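Local coordinates for protein sniffer CG10964-PA (Drosophila melanogaster, PDB 1SNY) that probably reduces carbonyl compounds with NADPH, as expected of a Rossmann-fold member of the short-chain dehydrogenase/reductase family, at residues Thr27-Gly32 / Gly36-Leu41; Asn170-Leu175 / Gly255-Tyr260; Val215-Gly220 / Gln244-Leu249. All coordinates share one frame; numbering follows the deposited sequence.

Interaction 1 of 3, residues Thr27-Gly32 / Gly36-Leu41; sequences TGCNRG and GLVKAL. With NAP (NADP nicotinamide-adenine-dinucleotide phosphate), chain B.
C29 and V38 face each other where loop 27-32 folds back on the helix it leads into. C29 lies with SG anti to its carbonyl carbon (chi1 -58°), which presents both CB and SG to a single V38 methyl, CG2, at 3.8 Å from CB and 3.9 Å from SG. A backbone bond from G36 N to G32 O, 3.0 Å with 157° at the hydrogen, is the polar link.

N30 and R31 turn the other way, to NADP. N30 holds the adenosine part with its side-chain amide: OD1 accepts from the ribose hydroxyl O3B at 3.0 Å, while ND2 is turned to the 2'-phosphate. A bend at chi3 (56°) places the R31 guanidinium so that O1A of the diphosphate lies over one of its faces; NH1 makes a weak bond to O3X at 3.3 Å. R31 NH2 forms a salt bridge with D225 OD2.

T27, G28 and G32 fit the TGxxxGxG signature of the family. CA of G28 approaches NADP O3B to 3.4 Å, and CA of G32 approaches O2N to the same distance. Small apolar packing thus faces the helix and polar groups face the cofactor; the positive guanidinium beside the 2'-phosphate is consistent with a preference for NADP(H).

Interaction 2 of 3, residues Asn170-Leu175 / Gly255-Tyr260; sequences NMSSIL and GGFVNY. With NAP (NADP nicotinamide-adenine-dinucleotide phosphate), chain B.
S172 and F257, whose CA atoms lie 8.4 Å apart, mark where two segments of one parallel Rossmann sheet face each other across an intervening strand. I174 and N259 are at a similar spacing, 8.2 Å between CA atoms, and no hydrogen bond joins the segments: strand 213-217 stands between strands 167-171 and 257-258 and bonds to both.

The gap is bridged by one side chain. With CG anti to its backbone N (chi1 -174°), F257 extends its ring past S216 until the far end reaches the turn after strand 167-171. There CE1 meets S172 CB at 4.0 Å, approached obliquely, and CZ lies 4.3 Å from I174 CA. The S172 hydroxyl is tied to OD1 of N197 (helix 187-207); the N197 side chain also touches F257, so phenyl and hydroxyl share a neighbour.

On the cofactor side, S173 CB stands 3.6 Å from NADP C5N of the nicotinamide, beside Y189. S173 OG accepts from L175 N at 3.0 Å with 155° at the hydrogen, an ST turn that ties the serine side chain to the backbone of the 3-10 segment 174-175. The backbone carbonyl of S173 is directed elsewhere: its O meets F257 CZ at 3.4 Å, at the ring edge and near the ring plane.

Interaction 3 of 3, residues Val215-Gly220 / Gln244-Leu249; sequences VSLHPG and QTISKL. With NAP (NADP nicotinamide-adenine-dinucleotide phosphate), chain B.
L217 on strand 213-217 meets I246 on helix 235-248, and the L217 side chain can be traced atom by atom. CB points toward the helix but is still 5.7 Å from I246 CG2, with the selenomethionine side chain of M171 lying against it from the neighbouring strand. CG, anti to the backbone N (chi1 -176°), continues outward and stands 5.3 Å from I246 CG2. The two methyls then divide. CD1 makes the crossing, 3.9 Å from I246 CG2 and 4.2 Å from T245 CG2; CD2 turns back to the M171 side. The L217 and I246 side chains cross at about a right angle and meet through CD1 and CG2 respectively. I242 and V258 also border L217.

Two residues earlier on the strand, V215 meets L249 at an oblique angle, CG2 to CD1 at 3.8 Å. T245 turns its polar end away from this apolar layer: OG1 is hydrogen-bonded to Y260 O and Q241 O.

Beyond the strand the chain enters the cofactor pocket. G220 N sits over the centre of one face of the H218 imidazole, while NADP C5N lies at the ring's edge. P219 CD is 3.6 Å from NADP C5N, and G220 O is 3.4 Å from C4N, the carbon that carries the hydride in NADPH. Helix 235-248, which packs on strand 213-217 and leads on to strand 257-258, makes the beta-alpha-beta crossover of a Rossmann fold.

How the interactions relate
All three contacts are largely buried and border NADP, but at different parts of it. Interaction 1 serves the adenosine and diphosphate end and stands apart, its centre about 17 Å from that of interaction 2 and about 15 Å from that of interaction 3. Interactions 2 and 3, with centres about 8 Å apart, touch each other and both border the nicotinamide. Strand 213-217, part of interaction 3, lies between the two strands of interaction 2; a probable hydrogen bond, S172 N to L217 O at 2.8 Å, joins the contacts. Interaction 1 mixes a backbone bond with charged and polar cofactor grips, interaction 2 rests on one aromatic side chain, F257, and interaction 3 is purely aliphatic strand-to-helix packing.

Interaction 1 of 3, residues Thr27-Gly32 / Gly36-Leu41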
# COMPACT_ATOMS: atom_id res chain seq x y z
N THR A 27 -11.98 -11.30 -12.56
CA THR A 27 -12.75 -11.26 -11.31
C THR A 27 -13.73 -10.09 -11.29
O THR A 27 -13.42 -9.02 -11.82
CB THR A 27 -11.81 -11.18 -10.09
OG1 THR A 27 -10.98 -10.01 -10.18
CG2 THR A 27 -10.94 -12.42 -10.01
N GLY A 28 -14.90 -10.29 -10.68
CA GLY A 28 -15.93 -9.26 -10.60
C GLY A 28 -16.52 -8.85 -11.95
O GLY A 28 -16.29 -7.73 -12.41
N CYS A 29 -17.30 -9.74 -12.57
CA CYS A 29 -17.86 -9.44 -13.89
C CYS A 29 -19.37 -9.20 -14.00
O CYS A 29 -19.89 -8.99 -15.10
CB CYS A 29 -17.48 -10.55 -14.87
SG CYS A 29 -15.70 -10.79 -15.05
N ASN A 30 -20.08 -9.22 -12.87
CA ASN A 30 -21.52 -8.98 -12.91
C ASN A 30 -21.82 -7.49 -13.05
O ASN A 30 -22.88 -7.10 -13.53
CB ASN A 30 -22.18 -9.51 -11.64
CG ASN A 30 -21.64 -8.86 -10.39
OD1 ASN A 30 -20.46 -8.98 -10.08
ND2 ASN A 30 -22.51 -8.16 -9.67
N ARG A 31 -20.87 -6.65 -12.63
CA ARG A 31 -21.04 -5.21 -12.68
C ARG A 31 -19.95 -4.47 -13.46
O ARG A 31 -19.06 -5.09 -14.05
CB ARG A 31 -21.06 -4.64 -11.26
CG ARG A 31 -22.21 -5.12 -10.41
CD ARG A 31 -21.96 -4.79 -8.95
NE ARG A 31 -21.72 -3.37 -8.72
CZ ARG A 31 -21.45 -2.85 -7.53
NH1 ARG A 31 -21.40 -3.62 -6.46
NH2 ARG A 31 -21.25 -1.54 -7.41
N GLY A 32 -20.05 -3.15 -13.44
CA GLY A 32 -19.10 -2.27 -14.10
C GLY A 32 -18.10 -2.79 -15.12
O GLY A 32 -18.45 -3.53 -16.04
N GLY A 36 -18.08 -5.05 -18.58
CA GLY A 36 -17.73 -4.33 -19.79
C GLY A 36 -16.62 -5.03 -20.54
O GLY A 36 -16.63 -5.09 -21.78
N LEU A 37 -15.65 -5.56 -19.79
CA LEU A 37 -14.52 -6.26 -20.38
C LEU A 37 -14.99 -7.54 -21.04
O LEU A 37 -14.54 -7.88 -22.13
CB LEU A 37 -13.47 -6.58 -19.32
CG LEU A 37 -12.66 -5.42 -18.73
CD1 LEU A 37 -11.76 -5.95 -17.62
CD2 LEU A 37 -11.82 -4.77 -19.82
N VAL A 38 -15.89 -8.26 -20.38
CA VAL A 38 -16.42 -9.50 -20.93
C VAL A 38 -16.98 -9.23 -22.32
O VAL A 38 -16.59 -9.87 -23.29
CB VAL A 38 -17.55 -10.08 -20.05
CG1 VAL A 38 -18.12 -11.33 -20.68
CG2 VAL A 38 -17.03 -10.38 -18.66
N LYS A 39 -17.89 -8.26 -22.41
CA LYS A 39 -18.51 -7.93 -23.69
C LYS A 39 -17.48 -7.51 -24.73
O LYS A 39 -17.56 -7.92 -25.89
CB LYS A 39 -19.54 -6.81 -23.50
CG LYS A 39 -20.68 -7.17 -22.56
CD LYS A 39 -21.64 -6.01 -22.41
CE LYS A 39 -22.76 -6.34 -21.43
NZ LYS A 39 -23.64 -5.16 -21.19
N ALA A 40 -16.52 -6.69 -24.33
CA ALA A 40 -15.49 -6.23 -25.27
C ALA A 40 -14.64 -7.40 -25.75
O ALA A 40 -14.16 -7.39 -26.89
CB ALA A 40 -14.61 -5.18 -24.60
N LEU A 41 -14.43 -8.38 -24.88
CA LEU A 41 -13.63 -9.55 -25.24
C LEU A 41 -14.35 -10.34 -26.32
O LEU A 41 -13.73 -10.85 -27.26
CB LEU A 41 -13.39 -10.43 -24.01
CG LEU A 41 -12.38 -9.88 -23.01
CD1 LEU A 41 -12.46 -10.67 -21.71
CD2 LEU A 41 -10.98 -9.95 -23.60
PA NAP B . -17.97 -1.72 -9.25
O1A NAP B . -18.25 -1.45 -7.89
O2A NAP B . -18.91 -1.46 -10.41
O5B NAP B . -17.55 -3.25 -9.41
C5B NAP B . -16.67 -3.86 -8.42
C4B NAP B . -16.74 -5.37 -8.84
O4B NAP B . -15.85 -6.11 -7.89
C3B NAP B . -18.14 -6.05 -8.64
O3B NAP B . -18.28 -7.01 -9.70
C2B NAP B . -18.02 -6.65 -7.26
O2B NAP B . -18.92 -7.70 -6.95
C1B NAP B . -16.55 -7.14 -7.24
N9A NAP B . -16.15 -7.37 -5.86
C8A NAP B . -15.99 -6.53 -4.79
N7A NAP B . -15.61 -7.13 -3.67
C5A NAP B . -15.51 -8.46 -4.05
C6A NAP B . -15.15 -9.60 -3.30
N6A NAP B . -14.82 -9.64 -1.98
N1A NAP B . -15.14 -10.83 -3.98
C2A NAP B . -15.47 -10.92 -5.34
N3A NAP B . -15.83 -9.82 -6.10
C4A NAP B . -15.84 -8.61 -5.41
O3 NAP B . -16.64 -0.98 -9.65
PN NAP B . -15.84 -0.84 -11.00
O1N NAP B . -15.80 0.56 -11.44
O2N NAP B . -16.44 -1.83 -11.95
O5D NAP B . -14.37 -1.24 -10.56
C5D NAP B . -13.60 -2.21 -11.35
C4D NAP B . -12.14 -2.07 -10.97
O4D NAP B . -11.60 -0.85 -11.55
C3D NAP B . -11.83 -1.96 -9.44
O3D NAP B . -10.65 -2.72 -9.10
C2D NAP B . -11.67 -0.46 -9.24
O2D NAP B . -10.94 -0.11 -8.09
C1D NAP B . -10.99 -0.04 -10.49
N1N NAP B . -11.19 1.35 -10.95
C2N NAP B . -12.45 1.93 -11.31
C3N NAP B . -12.46 3.27 -11.73
C7N NAP B . -13.78 3.94 -12.13
O7N NAP B . -13.71 5.10 -12.48
N7N NAP B . -14.91 3.28 -12.09
C4N NAP B . -11.22 4.05 -11.79
C5N NAP B . -10.00 3.43 -11.42
C6N NAP B . -9.97 2.07 -11.00
P2B NAP B . -20.38 -7.45 -6.23
O1X NAP B . -21.32 -6.99 -7.36
O2X NAP B . -20.69 -8.81 -5.71
O3X NAP B . -20.19 -6.36 -5.18

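Interaction 2 of 3, residues Asn170-Leu175 / Gly255-Tyr260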
# COMPACT_ATOMS: atom_id res chain seq x y z
N ASN A 170 -3.40 -6.11 -13.22
CA ASN A 170 -4.03 -5.66 -11.99
C ASN A 170 -4.75 -4.35 -12.22
O ASN A 170 -4.12 -3.34 -12.55
CB ASN A 170 -3.00 -5.47 -10.88
CG ASN A 170 -2.40 -6.78 -10.42
OD1 ASN A 170 -3.10 -7.78 -10.26
ND2 ASN A 170 -1.09 -6.78 -10.20
N MSE A 171 -6.06 -4.36 -12.06
CA MSE A 171 -6.80 -3.13 -12.26
C MSE A 171 -6.48 -2.22 -11.09
O MSE A 171 -6.86 -2.49 -9.96
CB MSE A 171 -8.30 -3.41 -12.32
CG MSE A 171 -9.09 -2.26 -12.93
SE MSE A 171 -8.76 -1.97 -14.83
CE MSE A 171 -6.94 -2.57 -15.05
N SER A 172 -5.77 -1.13 -11.38
CA SER A 172 -5.39 -0.18 -10.34
C SER A 172 -6.19 1.10 -10.50
O SER A 172 -7.29 1.07 -11.02
CB SER A 172 -3.88 0.10 -10.42
OG SER A 172 -3.43 0.85 -9.30
N SER A 173 -5.64 2.23 -10.07
CA SER A 173 -6.33 3.52 -10.18
C SER A 173 -5.34 4.67 -10.15
O SER A 173 -4.30 4.57 -9.50
CB SER A 173 -7.32 3.70 -9.03
OG SER A 173 -7.73 5.06 -8.95
N ILE A 174 -5.66 5.77 -10.84
CA ILE A 174 -4.75 6.93 -10.86
C ILE A 174 -4.65 7.50 -9.44
O ILE A 174 -3.67 8.17 -9.11
CB ILE A 174 -5.25 8.03 -11.83
CG1 ILE A 174 -4.18 9.10 -12.01
CG2 ILE A 174 -6.51 8.68 -11.29
CD1 ILE A 174 -2.94 8.64 -12.75
N LEU A 175 -5.65 7.23 -8.62
CA LEU A 175 -5.64 7.71 -7.24
C LEU A 175 -4.55 6.98 -6.47
O LEU A 175 -4.18 7.36 -5.36
CB LEU A 175 -7.00 7.47 -6.57
CG LEU A 175 -8.21 8.16 -7.20
CD1 LEU A 175 -9.46 7.84 -6.40
CD2 LEU A 175 -7.99 9.66 -7.24
N GLY A 255 5.84 -4.66 -15.75
CA GLY A 255 6.05 -4.10 -14.43
C GLY A 255 5.67 -2.64 -14.36
O GLY A 255 5.99 -1.95 -13.39
N GLY A 256 4.98 -2.16 -15.38
CA GLY A 256 4.60 -0.76 -15.43
C GLY A 256 3.18 -0.42 -15.00
O GLY A 256 2.34 -1.28 -14.76
N PHE A 257 2.94 0.88 -14.93
CA PHE A 257 1.66 1.43 -14.55
C PHE A 257 1.21 2.19 -15.79
O PHE A 257 1.85 3.17 -16.21
CB PHE A 257 1.87 2.37 -13.36
CG PHE A 257 0.60 2.92 -12.76
CD1 PHE A 257 -0.64 2.36 -13.05
CD2 PHE A 257 0.67 4.00 -11.87
CE1 PHE A 257 -1.80 2.86 -12.45
CE2 PHE A 257 -0.47 4.51 -11.27
CZ PHE A 257 -1.72 3.94 -11.56
N VAL A 258 0.14 1.72 -16.42
CA VAL A 258 -0.33 2.36 -17.63
C VAL A 258 -1.78 2.81 -17.59
O VAL A 258 -2.62 2.24 -16.89
CB VAL A 258 -0.13 1.44 -18.86
CG1 VAL A 258 1.30 0.94 -18.91
CG2 VAL A 258 -1.11 0.29 -18.81
N ASN A 259 -2.06 3.85 -18.37
CA ASN A 259 -3.38 4.42 -18.51
C ASN A 259 -4.19 3.46 -19.40
O ASN A 259 -3.63 2.53 -19.98
CB ASN A 259 -3.24 5.81 -19.13
CG ASN A 259 -4.51 6.64 -19.03
OD1 ASN A 259 -5.23 6.58 -18.04
ND2 ASN A 259 -4.77 7.45 -20.06
N TYR A 260 -5.49 3.69 -19.52
CA TYR A 260 -6.33 2.81 -20.34
C TYR A 260 -5.97 2.81 -21.82
O TYR A 260 -6.34 1.88 -22.55
CB TYR A 260 -7.80 3.18 -20.16
CG TYR A 260 -8.16 4.55 -20.69
CD1 TYR A 260 -8.46 4.74 -22.04
CD2 TYR A 260 -8.21 5.65 -19.84
CE1 TYR A 260 -8.80 5.99 -22.53
CE2 TYR A 260 -8.55 6.91 -20.32
CZ TYR A 260 -8.84 7.07 -21.66
OH TYR A 260 -9.20 8.31 -22.14
PA NAP B . -17.97 -1.72 -9.25
O1A NAP B . -18.25 -1.45 -7.89
O2A NAP B . -18.91 -1.46 -10.41
O5B NAP B . -17.55 -3.25 -9.41
C5B NAP B . -16.67 -3.86 -8.42
C4B NAP B . -16.74 -5.37 -8.84
O4B NAP B . -15.85 -6.11 -7.89
C3B NAP B . -18.14 -6.05 -8.64
O3B NAP B . -18.28 -7.01 -9.70
C2B NAP B . -18.02 -6.65 -7.26
O2B NAP B . -18.92 -7.70 -6.95
C1B NAP B . -16.55 -7.14 -7.24
N9A NAP B . -16.15 -7.37 -5.86
C8A NAP B . -15.99 -6.53 -4.79
N7A NAP B . -15.61 -7.13 -3.67
C5A NAP B . -15.51 -8.46 -4.05
C6A NAP B . -15.15 -9.60 -3.30
N6A NAP B . -14.82 -9.64 -1.98
N1A NAP B . -15.14 -10.83 -3.98
C2A NAP B . -15.47 -10.92 -5.34
N3A NAP B . -15.83 -9.82 -6.10
C4A NAP B . -15.84 -8.61 -5.41
O3 NAP B . -16.64 -0.98 -9.65
PN NAP B . -15.84 -0.84 -11.00
O1N NAP B . -15.80 0.56 -11.44
O2N NAP B . -16.44 -1.83 -11.95
O5D NAP B . -14.37 -1.24 -10.56
C5D NAP B . -13.60 -2.21 -11.35
C4D NAP B . -12.14 -2.07 -10.97
O4D NAP B . -11.60 -0.85 -11.55
C3D NAP B . -11.83 -1.96 -9.44
O3D NAP B . -10.65 -2.72 -9.10
C2D NAP B . -11.67 -0.46 -9.24
O2D NAP B . -10.94 -0.11 -8.09
C1D NAP B . -10.99 -0.04 -10.49
N1N NAP B . -11.19 1.35 -10.95
C2N NAP B . -12.45 1.93 -11.31
C3N NAP B . -12.46 3.27 -11.73
C7N NAP B . -13.78 3.94 -12.13
O7N NAP B . -13.71 5.10 -12.48
N7N NAP B . -14.91 3.28 -12.09
C4N NAP B . -11.22 4.05 -11.79
C5N NAP B . -10.00 3.43 -11.42
C6N NAP B . -9.97 2.07 -11.00
P2B NAP B . -20.38 -7.45 -6.23
O1X NAP B . -21.32 -6.99 -7.36
O2X NAP B . -20.69 -8.81 -5.71
O3X NAP B . -20.19 -6.36 -5.18

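Interaction 3 of 3, residues Val215-Gly220 / Gln244-Leu249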
# COMPACT_ATOMS: atom_id res chain seq x y z
N VAL A 215 1.23 -5.96 -15.10
CA VAL A 215 1.09 -4.52 -15.21
C VAL A 215 -0.12 -4.04 -14.44
O VAL A 215 -1.10 -4.78 -14.27
CB VAL A 215 0.88 -4.07 -16.69
CG1 VAL A 215 1.99 -4.62 -17.58
CG2 VAL A 215 -0.48 -4.54 -17.18
N SER A 216 -0.03 -2.82 -13.94
CA SER A 216 -1.15 -2.20 -13.25
C SER A 216 -1.78 -1.32 -14.31
O SER A 216 -1.07 -0.67 -15.09
CB SER A 216 -0.69 -1.32 -12.09
OG SER A 216 -0.31 -2.11 -10.97
N LEU A 217 -3.10 -1.28 -14.35
CA LEU A 217 -3.76 -0.47 -15.35
C LEU A 217 -4.91 0.34 -14.78
O LEU A 217 -5.75 -0.16 -14.04
CB LEU A 217 -4.25 -1.37 -16.51
CG LEU A 217 -4.89 -0.71 -17.74
CD1 LEU A 217 -4.58 -1.54 -18.97
CD2 LEU A 217 -6.38 -0.55 -17.54
N HIS A 218 -4.90 1.63 -15.10
CA HIS A 218 -5.95 2.55 -14.68
C HIS A 218 -6.90 2.59 -15.87
O HIS A 218 -6.49 2.91 -16.98
CB HIS A 218 -5.36 3.94 -14.43
CG HIS A 218 -6.39 5.01 -14.26
ND1 HIS A 218 -7.35 4.97 -13.27
CD2 HIS A 218 -6.61 6.15 -14.96
CE1 HIS A 218 -8.12 6.04 -13.37
NE2 HIS A 218 -7.70 6.77 -14.39
N PRO A 219 -8.17 2.25 -15.65
CA PRO A 219 -9.19 2.23 -16.70
C PRO A 219 -9.73 3.62 -17.04
O PRO A 219 -10.66 3.75 -17.83
CB PRO A 219 -10.26 1.33 -16.11
CG PRO A 219 -10.23 1.74 -14.66
CD PRO A 219 -8.75 1.79 -14.37
N GLY A 220 -9.12 4.64 -16.45
CA GLY A 220 -9.59 6.00 -16.67
C GLY A 220 -10.77 6.18 -15.73
O GLY A 220 -11.13 5.24 -15.02
N GLN A 244 -8.03 -3.52 -25.96
CA GLN A 244 -7.13 -3.20 -27.06
C GLN A 244 -5.73 -2.93 -26.52
O GLN A 244 -4.74 -3.43 -27.04
CB GLN A 244 -7.65 -1.98 -27.82
CG GLN A 244 -7.32 -1.98 -29.30
CD GLN A 244 -7.80 -3.26 -30.00
OE1 GLN A 244 -8.98 -3.61 -29.96
NE2 GLN A 244 -6.86 -3.96 -30.64
N THR A 245 -5.65 -2.14 -25.45
CA THR A 245 -4.38 -1.80 -24.84
C THR A 245 -3.62 -3.00 -24.29
O THR A 245 -2.43 -3.17 -24.55
CB THR A 245 -4.57 -0.78 -23.69
OG1 THR A 245 -4.94 0.49 -24.24
CG2 THR A 245 -3.28 -0.63 -22.89
N ILE A 246 -4.31 -3.85 -23.53
CA ILE A 246 -3.65 -5.02 -22.98
C ILE A 246 -3.20 -5.93 -24.11
O ILE A 246 -2.24 -6.67 -23.98
CB ILE A 246 -4.58 -5.82 -22.03
CG1 ILE A 246 -5.77 -6.39 -22.81
CG2 ILE A 246 -5.07 -4.91 -20.92
CD1 ILE A 246 -6.69 -7.24 -21.96
N SER A 247 -3.91 -5.84 -25.24
CA SER A 247 -3.58 -6.64 -26.41
C SER A 247 -2.30 -6.15 -27.08
O SER A 247 -1.70 -6.87 -27.87
CB SER A 247 -4.74 -6.62 -27.40
OG SER A 247 -4.39 -7.29 -28.60
N LYS A 248 -1.89 -4.93 -26.77
CA LYS A 248 -0.68 -4.37 -27.37
C LYS A 248 0.48 -4.26 -26.38
O LYS A 248 1.58 -3.89 -26.76
CB LYS A 248 -0.98 -3.00 -27.98
N LEU A 249 0.22 -4.59 -25.12
CA LEU A 249 1.26 -4.52 -24.10
C LEU A 249 2.32 -5.59 -24.32
O LEU A 249 2.00 -6.74 -24.63
CB LEU A 249 0.64 -4.69 -22.70
CG LEU A 249 -0.37 -3.63 -22.26
CD1 LEU A 249 -0.98 -4.02 -20.93
CD2 LEU A 249 0.31 -2.27 -22.16
PA NAP B . -17.97 -1.72 -9.25
O1A NAP B . -18.25 -1.45 -7.89
O2A NAP B . -18.91 -1.46 -10.41
O5B NAP B . -17.55 -3.25 -9.41
C5B NAP B . -16.67 -3.86 -8.42
C4B NAP B . -16.74 -5.37 -8.84
O4B NAP B . -15.85 -6.11 -7.89
C3B NAP B . -18.14 -6.05 -8.64
O3B NAP B . -18.28 -7.01 -9.70
C2B NAP B . -18.02 -6.65 -7.26
O2B NAP B . -18.92 -7.70 -6.95
C1B NAP B . -16.55 -7.14 -7.24
N9A NAP B . -16.15 -7.37 -5.86
C8A NAP B . -15.99 -6.53 -4.79
N7A NAP B . -15.61 -7.13 -3.67
C5A NAP B . -15.51 -8.46 -4.05
C6A NAP B . -15.15 -9.60 -3.30
N6A NAP B . -14.82 -9.64 -1.98
N1A NAP B . -15.14 -10.83 -3.98
C2A NAP B . -15.47 -10.92 -5.34
N3A NAP B . -15.83 -9.82 -6.10
C4A NAP B . -15.84 -8.61 -5.41
O3 NAP B . -16.64 -0.98 -9.65
PN NAP B . -15.84 -0.84 -11.00
O1N NAP B . -15.80 0.56 -11.44
O2N NAP B . -16.44 -1.83 -11.95
O5D NAP B . -14.37 -1.24 -10.56
C5D NAP B . -13.60 -2.21 -11.35
C4D NAP B . -12.14 -2.07 -10.97
O4D NAP B . -11.60 -0.85 -11.55
C3D NAP B . -11.83 -1.96 -9.44
O3D NAP B . -10.65 -2.72 -9.10
C2D NAP B . -11.67 -0.46 -9.24
O2D NAP B . -10.94 -0.11 -8.09
C1D NAP B . -10.99 -0.04 -10.49
N1N NAP B . -11.19 1.35 -10.95
C2N NAP B . -12.45 1.93 -11.31
C3N NAP B . -12.46 3.27 -11.73
C7N NAP B . -13.78 3.94 -12.13
O7N NAP B . -13.71 5.10 -12.48
N7N NAP B . -14.91 3.28 -12.09
C4N NAP B . -11.22 4.05 -11.79
C5N NAP B . -10.00 3.43 -11.42
C6N NAP B . -9.97 2.07 -11.00
P2B NAP B . -20.38 -7.45 -6.23
O1X NAP B . -21.32 -6.99 -7.36
O2X NAP B . -20.69 -8.81 -5.71
O3X NAP B . -20.19 -6.36 -5.18